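Local coordinates for sensor protein (Thermotoga maritima, PDB 3A0S) that is the PAS domain of the histidine kinase ThkA, which probably transfers phosphate from ATP to a protein histidine in a two-component regulatory system, at residues 4-9 with 23-28; 44-49 with 65-70. All coordinates share one frame; numbering follows the deposited sequence. Where two conformers were deposited one is given.

Both interactions pack a helix against the five-stranded antiparallel sheet of the PAS fold, and their centres lie 13 Å apart. Interaction 1 joins strand 4-9 to the end of helix 19-25; interaction 2 joins the start of helix 44-56 to the edge strand 60-67. They meet through two aromatic rings, with CE1 of Phe25 3.7 Å from CE1 of Phe67 in an edge-to-face pair, and both rings also contact Phe43. Diethylene glycol, probably from the crystallisation liquor, is bound about 4 Å from the side chain of Phe25 and about 3 Å from that of Phe67 (nearest atoms).

Interaction 1. Residues 4-9 with 23-28; sequences AIITLS and QLFGLK
Ala4 and Ile6, two residues apart on strand 4-9, meet Leu24 and Phe25 in the last turn of helix 19-25, and the contact is purely apolar. It is small, burying 123 Å² in all, and no hydrogen bond joins the two segments. The CB of Ala4 touches the CD2 methyl of Leu24 at 4.0 Å, and the backbones come nearest at this pair, with the CA atoms of Ala4 and Leu24 7.2 Å apart. The leucine reaches the strand because its CG stands opposite the backbone N (chi1 -179°), beside the carbonyl carbon.

The second pair brings a methyl to an aromatic ring. CD1 of Ile6, the end of its longer branch, lies 4.0 Å from CE2 of Phe25, approaching the ring obliquely, and the two side chains cross at about a right angle. Within the helix, CD2 of Leu24 sits 3.6 Å above one face of the Phe25 ring, offset toward the rim, so this methyl touches both Ala4 and the neighbouring aromatic ring.

Just beyond Phe25 the chain leaves helical geometry at Gly26, whose positive phi (75°) is readily adopted by glycine. The turn leads into Leu27, whose carbonyl oxygen accepts a hydrogen bond from NE1 of Trp17.

In the PAS sheet, strand 4-9 runs antiparallel between strands 14-17 and 87-95. Ile94 of strand 87-95 touches both Leu24 and Phe25, Trp17 of strand 14-17 touches Ile6, and Phe43, just before helix 44-56, packs on Ile6 and Phe25.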
ATOM      1  N   ALA A   4      -7.551   6.094   1.152  1.00 17.99           N
ATOM      2  CA  ALA A   4      -6.559   6.018   0.062  1.00 18.06           C
ATOM      3  C   ALA A   4      -6.086   4.572   0.038  1.00 18.02           C
ATOM      4  O   ALA A   4      -5.675   4.029   1.077  1.00 19.45           O
ATOM      5  CB  ALA A   4      -5.422   6.945   0.345  1.00 18.71           C
ATOM      6  N   ILE A   5      -6.181   3.923  -1.108  1.00 17.14           N
ATOM      7  CA  ILE A   5      -5.862   2.497  -1.208  1.00 18.52           C
ATOM      8  C   ILE A   5      -4.747   2.326  -2.232  1.00 18.07           C
ATOM      9  O   ILE A   5      -4.867   2.795  -3.385  1.00 19.34           O
ATOM     10  CB  ILE A   5      -7.057   1.668  -1.665  1.00 18.35           C
ATOM     11  CG1 ILE A   5      -8.101   1.694  -0.557  1.00 19.73           C
ATOM     12  CG2 ILE A   5      -6.654   0.217  -2.016  1.00 20.27           C
ATOM     13  CD1 ILE A   5      -9.510   1.134  -0.925  1.00 20.87           C
ATOM     14  N   ILE A   6      -3.692   1.613  -1.816  1.00 18.56           N
ATOM     15  CA  ILE A   6      -2.645   1.157  -2.697  1.00 19.57           C
ATOM     16  C   ILE A   6      -2.569  -0.350  -2.492  1.00 19.21           C
ATOM     17  O   ILE A   6      -2.387  -0.823  -1.358  1.00 20.18           O
ATOM     18  CB  ILE A   6      -1.322   1.768  -2.256  1.00 19.30           C
ATOM     19  CG1 ILE A   6      -1.363   3.310  -2.233  1.00 21.30           C
ATOM     20  CG2 ILE A   6      -0.168   1.284  -3.182  1.00 21.92           C
ATOM     21  CD1 ILE A   6      -0.118   3.963  -1.603  1.00 20.40           C
ATOM     22  N   THR A   7      -2.752  -1.114  -3.565  1.00 19.30           N
ATOM     23  CA  THR A   7      -2.622  -2.563  -3.447  1.00 19.23           C
ATOM     24  C   THR A   7      -1.363  -2.992  -4.179  1.00 19.84           C
ATOM     25  O   THR A   7      -1.083  -2.477  -5.296  1.00 20.12           O
ATOM     26  CB  THR A   7      -3.819  -3.281  -4.097  1.00 20.07           C
ATOM     27  OG1 THR A   7      -4.994  -2.809  -3.459  1.00 22.29           O
ATOM     28  CG2 THR A   7      -3.752  -4.797  -3.888  1.00 21.88           C
ATOM     29  N   LEU A   8      -0.612  -3.888  -3.547  1.00 19.78           N
ATOM     30  CA  LEU A   8       0.663  -4.376  -4.105  1.00 19.64           C
ATOM     31  C   LEU A   8       0.543  -5.864  -4.391  1.00 20.96           C
ATOM     32  O   LEU A   8      -0.120  -6.589  -3.653  1.00 21.75           O
ATOM     33  CB  LEU A   8       1.795  -4.225  -3.094  1.00 18.72           C
ATOM     34  CG  LEU A   8       2.041  -2.809  -2.603  1.00 18.89           C
ATOM     35  CD1 LEU A   8       3.273  -2.808  -1.763  1.00 19.60           C
ATOM     36  CD2 LEU A   8       2.252  -1.814  -3.749  1.00 18.99           C
ATOM     37  N   SER A   9       1.181  -6.303  -5.465  1.00 19.94           N
ATOM     38  CA  SER A   9       1.302  -7.724  -5.779  1.00 20.20           C
ATOM     39  C   SER A   9       2.355  -8.344  -4.868  1.00 21.58           C
ATOM     40  O   SER A   9       3.063  -7.655  -4.141  1.00 21.93           O
ATOM     41  CB  SER A   9       1.687  -7.918  -7.238  1.00 21.47           C
ATOM     42  OG  SER A   9       3.049  -7.563  -7.451  1.00 19.73           O
ATOM     43  N   GLN A  23      -5.646  11.801  -5.004  1.00 23.02           N
ATOM     44  CA  GLN A  23      -5.866  13.082  -4.335  1.00 25.21           C
ATOM     45  C   GLN A  23      -4.867  13.335  -3.211  1.00 24.59           C
ATOM     46  O   GLN A  23      -4.379  14.468  -3.055  1.00 26.11           O
ATOM     47  CB  GLN A  23      -7.312  13.177  -3.819  1.00 25.24           C
ATOM     48  CG  GLN A  23      -8.340  13.207  -4.946  1.00 28.89           C
ATOM     49  CD  GLN A  23      -9.773  12.983  -4.468  1.00 30.17           C
ATOM     50  OE1 GLN A  23     -10.712  12.970  -5.275  1.00 39.60           O
ATOM     51  NE2 GLN A  23      -9.958  12.832  -3.154  1.00 35.11           N
ATOM     52  N   LEU A  24      -4.514  12.290  -2.477  1.00 23.02           N
ATOM     53  CA  LEU A  24      -3.651  12.404  -1.326  1.00 22.58           C
ATOM     54  C   LEU A  24      -2.215  12.598  -1.779  1.00 22.59           C
ATOM     55  O   LEU A  24      -1.463  13.432  -1.228  1.00 23.12           O
ATOM     56  CB  LEU A  24      -3.749  11.157  -0.447  1.00 22.79           C
ATOM     57  CG  LEU A  24      -2.889  11.198   0.812  1.00 22.20           C
ATOM     58  CD1 LEU A  24      -3.176  12.430   1.673  1.00 24.47           C
ATOM     59  CD2 LEU A  24      -3.052   9.909   1.604  1.00 24.91           C
ATOM     60  N   PHE A  25      -1.814  11.836  -2.795  1.00 21.89           N
ATOM     61  CA  PHE A  25      -0.390  11.805  -3.172  1.00 21.87           C
ATOM     62  C   PHE A  25      -0.031  12.580  -4.443  1.00 22.52           C
ATOM     63  O   PHE A  25       1.150  12.815  -4.720  1.00 24.22           O
ATOM     64  CB  PHE A  25       0.053  10.356  -3.287  1.00 22.58           C
ATOM     65  CG  PHE A  25      -0.005   9.607  -1.997  1.00 23.30           C
ATOM     66  CD1 PHE A  25       0.750  10.032  -0.897  1.00 26.02           C
ATOM     67  CD2 PHE A  25      -0.771   8.467  -1.887  1.00 23.61           C
ATOM     68  CE1 PHE A  25       0.728   9.329   0.288  1.00 27.74           C
ATOM     69  CE2 PHE A  25      -0.807   7.778  -0.689  1.00 25.46           C
ATOM     70  CZ  PHE A  25      -0.065   8.212   0.401  1.00 25.89           C
ATOM     71  N   GLY A  26      -1.036  12.963  -5.218  1.00 22.27           N
ATOM     72  CA  GLY A  26      -0.843  13.775  -6.428  1.00 23.29           C
ATOM     73  C   GLY A  26      -0.280  13.037  -7.620  1.00 23.46           C
ATOM     74  O   GLY A  26       0.305  13.659  -8.538  1.00 24.63           O
ATOM     75  N   LEU A  27      -0.423  11.707  -7.603  1.00 23.37           N
ATOM     76  CA  LEU A  27       0.019  10.839  -8.700  1.00 23.53           C
ATOM     77  C   LEU A  27      -1.211  10.138  -9.281  1.00 23.40           C
ATOM     78  O   LEU A  27      -2.057   9.615  -8.517  1.00 22.74           O
ATOM     79  CB  LEU A  27       1.046   9.790  -8.210  1.00 23.39           C
ATOM     80  CG  LEU A  27       2.355  10.264  -7.537  1.00 24.26           C
ATOM     81  CD1 LEU A  27       3.160   9.088  -7.013  1.00 26.83           C
ATOM     82  CD2 LEU A  27       3.214  11.135  -8.476  1.00 26.21           C
ATOM     83  N   LYS A  28      -1.317  10.133 -10.615  1.00 23.65           N
ATOM     84  CA  LYS A  28      -2.407   9.437 -11.274  1.00 23.85           C
ATOM     85  C   LYS A  28      -2.159   7.927 -11.294  1.00 22.21           C
ATOM     86  O   LYS A  28      -1.005   7.478 -11.414  1.00 22.86           O
ATOM     87  CB  LYS A  28      -2.598   9.974 -12.688  1.00 24.98           C
ATOM     88  CG  LYS A  28      -3.334  11.293 -12.707  1.00 28.97           C
ATOM     89  CD  LYS A  28      -3.289  11.909 -14.092  1.00 35.30           C
ATOM     90  CE  LYS A  28      -4.161  13.162 -14.144  1.00 38.09           C
ATOM     91  NZ  LYS A  28      -4.349  13.632 -15.548  1.00 40.58           N
TER

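Interaction 2. Residues 44-49 with 65-70; sequences EEIGSV and YKFGER
In this PAS fold, helix 44-56 packs against the antiparallel sheet, and its first turns meet the end of the edge strand 60-67. The axes of segments 44-49 and 65-67 are roughly antiparallel, at 147°, and come within 11.7 Å, a gap bridged by side chains. Ile46 supplies the apolar part: its CD1 lies 3.7 Å from CE2 of Phe67, and its CG1 lies 3.9 Å from CZ of Tyr65. Phe67 CD2 meets the tyrosine ring at its edge, in plane, and the isoleucine thus packs against two adjoining rings.

Beyond this patch, Glu45 and Tyr65 run alongside each other, pointing opposite ways, with carboxylate and ring planes 72° apart. With CG anti to the backbone N (chi1 -180°) and the chain extended beyond it, Glu45 brings its carboxylate alongside the ring. Past Phe67 the strand reverses through a type II' turn to Arg70, which forms a salt bridge with Asp96. The Tyr65 hydroxyl donates to the anti lone pair of Glu45 OE1 at 2.6 Å, and accepts a hydrogen bond at 2.9 Å from a water. Replacing Tyr65 by alanine would probably leave OE1 of Glu45 and this water without their hydroxyl mate and open a gap beside Ile46. The same water in turn receives the backbone N-H of Ile46.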
ATOM      1  N   GLU A  44       9.392   4.385   0.037  1.00 23.61           N
ATOM      2  CA  GLU A  44      10.362   3.315   0.285  1.00 24.69           C
ATOM      3  C   GLU A  44      10.088   2.621   1.605  1.00 23.29           C
ATOM      4  O   GLU A  44      10.129   1.394   1.683  1.00 23.81           O
ATOM      5  CB  GLU A  44      11.799   3.858   0.285  1.00 26.01           C
ATOM      6  CG  GLU A  44      12.239   4.565  -0.999  1.00 29.48           C
ATOM      7  CD  GLU A  44      11.937   6.078  -1.054  1.00 33.67           C
ATOM      8  OE1 GLU A  44      11.221   6.668  -0.190  1.00 31.85           O
ATOM      9  OE2 GLU A  44      12.440   6.690  -2.017  1.00 38.80           O
ATOM     10  N   GLU A  45       9.830   3.405   2.651  1.00 23.14           N
ATOM     11  CA  GLU A  45       9.559   2.827   3.963  1.00 22.93           C
ATOM     12  C   GLU A  45       8.241   2.052   4.025  1.00 22.44           C
ATOM     13  O   GLU A  45       8.193   0.925   4.534  1.00 22.84           O
ATOM     14  CB  GLU A  45       9.560   3.908   5.025  1.00 23.85           C
ATOM     15  CG  GLU A  45       9.286   3.384   6.415  1.00 26.61           C
ATOM     16  CD  GLU A  45       9.553   4.441   7.470  1.00 29.30           C
ATOM     17  OE1 GLU A  45       8.984   5.560   7.373  1.00 30.97           O
ATOM     18  OE2 GLU A  45      10.354   4.162   8.390  1.00 30.14           O
ATOM     19  N   ILE A  46       7.172   2.661   3.516  1.00 21.66           N
ATOM     20  CA  ILE A  46       5.883   1.953   3.423  1.00 21.98           C
ATOM     21  C   ILE A  46       6.042   0.647   2.621  1.00 22.09           C
ATOM     22  O   ILE A  46       5.493  -0.391   3.003  1.00 21.87           O
ATOM     23  CB  ILE A  46       4.795   2.855   2.823  1.00 22.18           C
ATOM     24  CG1 ILE A  46       4.393   3.905   3.862  1.00 24.61           C
ATOM     25  CG2 ILE A  46       3.575   2.046   2.419  1.00 24.50           C
ATOM     26  CD1 ILE A  46       3.736   5.162   3.241  1.00 28.94           C
ATOM     27  N   GLY A  47       6.831   0.709   1.552  1.00 22.38           N
ATOM     28  CA  GLY A  47       7.091  -0.470   0.717  1.00 22.74           C
ATOM     29  C   GLY A  47       7.804  -1.537   1.522  1.00 23.03           C
ATOM     30  O   GLY A  47       7.487  -2.714   1.415  1.00 23.80           O
ATOM     31  N   SER A  48       8.768  -1.123   2.344  1.00 23.47           N
ATOM     32  CA  SER A  48       9.492  -2.057   3.206  1.00 24.76           C
ATOM     33  C   SER A  48       8.602  -2.704   4.274  1.00 24.38           C
ATOM     34  O   SER A  48       8.681  -3.920   4.471  1.00 25.54           O
ATOM     35  CB  SER A  48      10.686  -1.343   3.861  0.50 24.88           C
ATOM     36  OG  SER A  48      11.560  -2.257   4.493  0.50 25.25           O
ATOM     37  N   VAL A  49       7.717  -1.924   4.914  1.00 23.55           N
ATOM     38  CA  VAL A  49       6.777  -2.487   5.883  1.00 23.10           C
ATOM     39  C   VAL A  49       5.843  -3.509   5.192  1.00 22.90           C
ATOM     40  O   VAL A  49       5.555  -4.576   5.738  1.00 23.98           O
ATOM     41  CB  VAL A  49       5.937  -1.398   6.600  1.00 23.53           C
ATOM     42  CG1 VAL A  49       4.870  -2.024   7.498  1.00 22.77           C
ATOM     43  CG2 VAL A  49       6.855  -0.490   7.433  1.00 23.39           C
ATOM     44  N   TYR A  65       1.580   7.678  11.571  1.00 30.71           N
ATOM     45  CA  TYR A  65       2.619   7.663  10.535  1.00 30.75           C
ATOM     46  C   TYR A  65       2.610   9.020   9.863  1.00 30.73           C
ATOM     47  O   TYR A  65       1.631   9.399   9.241  1.00 29.49           O
ATOM     48  CB  TYR A  65       2.412   6.549   9.482  1.00 30.69           C
ATOM     49  CG  TYR A  65       3.597   6.404   8.521  1.00 30.31           C
ATOM     50  CD1 TYR A  65       3.728   7.242   7.408  1.00 30.33           C
ATOM     51  CD2 TYR A  65       4.599   5.449   8.739  1.00 32.01           C
ATOM     52  CE1 TYR A  65       4.825   7.133   6.529  1.00 28.56           C
ATOM     53  CE2 TYR A  65       5.697   5.330   7.864  1.00 31.51           C
ATOM     54  CZ  TYR A  65       5.805   6.175   6.764  1.00 31.27           C
ATOM     55  OH  TYR A  65       6.896   6.070   5.901  1.00 30.76           O
ATOM     56  N   LYS A  66       3.692   9.775  10.002  1.00 31.44           N
ATOM     57  CA  LYS A  66       3.697  11.121   9.453  1.00 33.31           C
ATOM     58  C   LYS A  66       4.067  11.115   7.972  1.00 34.50           C
ATOM     59  O   LYS A  66       5.065  10.503   7.563  1.00 35.47           O
ATOM     60  CB  LYS A  66       4.630  12.043  10.244  1.00 33.30           C
ATOM     61  CG  LYS A  66       4.331  13.518  10.041  1.00 34.20           C
ATOM     62  CD  LYS A  66       5.373  14.390  10.737  1.00 37.00           C
ATOM     63  CE  LYS A  66       5.404  15.795  10.150  1.00 40.42           C
ATOM     64  NZ  LYS A  66       4.751  16.826  11.010  1.00 42.66           N
ATOM     65  N   PHE A  67       3.247  11.798   7.181  1.00 35.82           N
ATOM     66  CA  PHE A  67       3.474  11.945   5.753  1.00 37.14           C
ATOM     67  C   PHE A  67       3.073  13.365   5.402  1.00 37.29           C
ATOM     68  O   PHE A  67       1.934  13.775   5.627  1.00 37.29           O
ATOM     69  CB  PHE A  67       2.645  10.927   4.954  1.00 38.09           C
ATOM     70  CG  PHE A  67       3.329  10.422   3.701  1.00 39.49           C
ATOM     71  CD1 PHE A  67       3.374  11.197   2.547  1.00 41.37           C
ATOM     72  CD2 PHE A  67       3.932   9.168   3.679  1.00 41.33           C
ATOM     73  CE1 PHE A  67       4.012  10.722   1.385  1.00 42.65           C
ATOM     74  CE2 PHE A  67       4.566   8.693   2.524  1.00 41.44           C
ATOM     75  CZ  PHE A  67       4.603   9.465   1.382  1.00 40.78           C
ATOM     76  N   GLY A  68       4.028  14.132   4.888  1.00 37.30           N
ATOM     77  CA  GLY A  68       3.802  15.546   4.635  1.00 37.65           C
ATOM     78  C   GLY A  68       3.572  16.275   5.943  1.00 37.69           C
ATOM     79  O   GLY A  68       4.363  16.144   6.879  1.00 38.44           O
ATOM     80  N   GLU A  69       2.463  17.003   6.006  1.00 37.62           N
ATOM     81  CA  GLU A  69       2.082  17.851   7.140  1.00 37.35           C
ATOM     82  C   GLU A  69       1.156  17.164   8.174  1.00 35.91           C
ATOM     83  O   GLU A  69       0.775  17.785   9.174  1.00 36.14           O
ATOM     84  CB  GLU A  69       1.380  19.097   6.574  1.00 37.86           C
ATOM     85  CG  GLU A  69       1.302  20.315   7.484  1.00 41.30           C
ATOM     86  CD  GLU A  69       1.395  21.625   6.701  1.00 44.23           C
ATOM     87  OE1 GLU A  69       1.689  21.564   5.482  1.00 45.35           O
ATOM     88  OE2 GLU A  69       1.189  22.713   7.297  1.00 45.97           O
ATOM     89  N   ARG A  70       0.788  15.904   7.942  1.00 34.23           N
ATOM     90  CA  ARG A  70      -0.215  15.244   8.803  1.00 32.03           C
ATOM     91  C   ARG A  70       0.191  13.859   9.293  1.00 29.84           C
ATOM     92  O   ARG A  70       1.120  13.241   8.757  1.00 30.26           O
ATOM     93  CB  ARG A  70      -1.584  15.160   8.104  1.00 32.47           C
ATOM     94  CG  ARG A  70      -2.124  16.479   7.580  1.00 32.90           C
ATOM     95  CD  ARG A  70      -3.644  16.445   7.400  1.00 34.59           C
ATOM     96  NE  ARG A  70      -4.118  15.427   6.452  1.00 35.73           N
ATOM     97  CZ  ARG A  70      -4.209  15.587   5.131  1.00 38.23           C
ATOM     98  NH1 ARG A  70      -3.830  16.724   4.551  1.00 39.89           N
ATOM     99  NH2 ARG A  70      -4.676  14.596   4.375  1.00 36.81           N
TER
HETATM  100  O   HOH W   1       7.366   5.570   3.070  1.00 21.71           O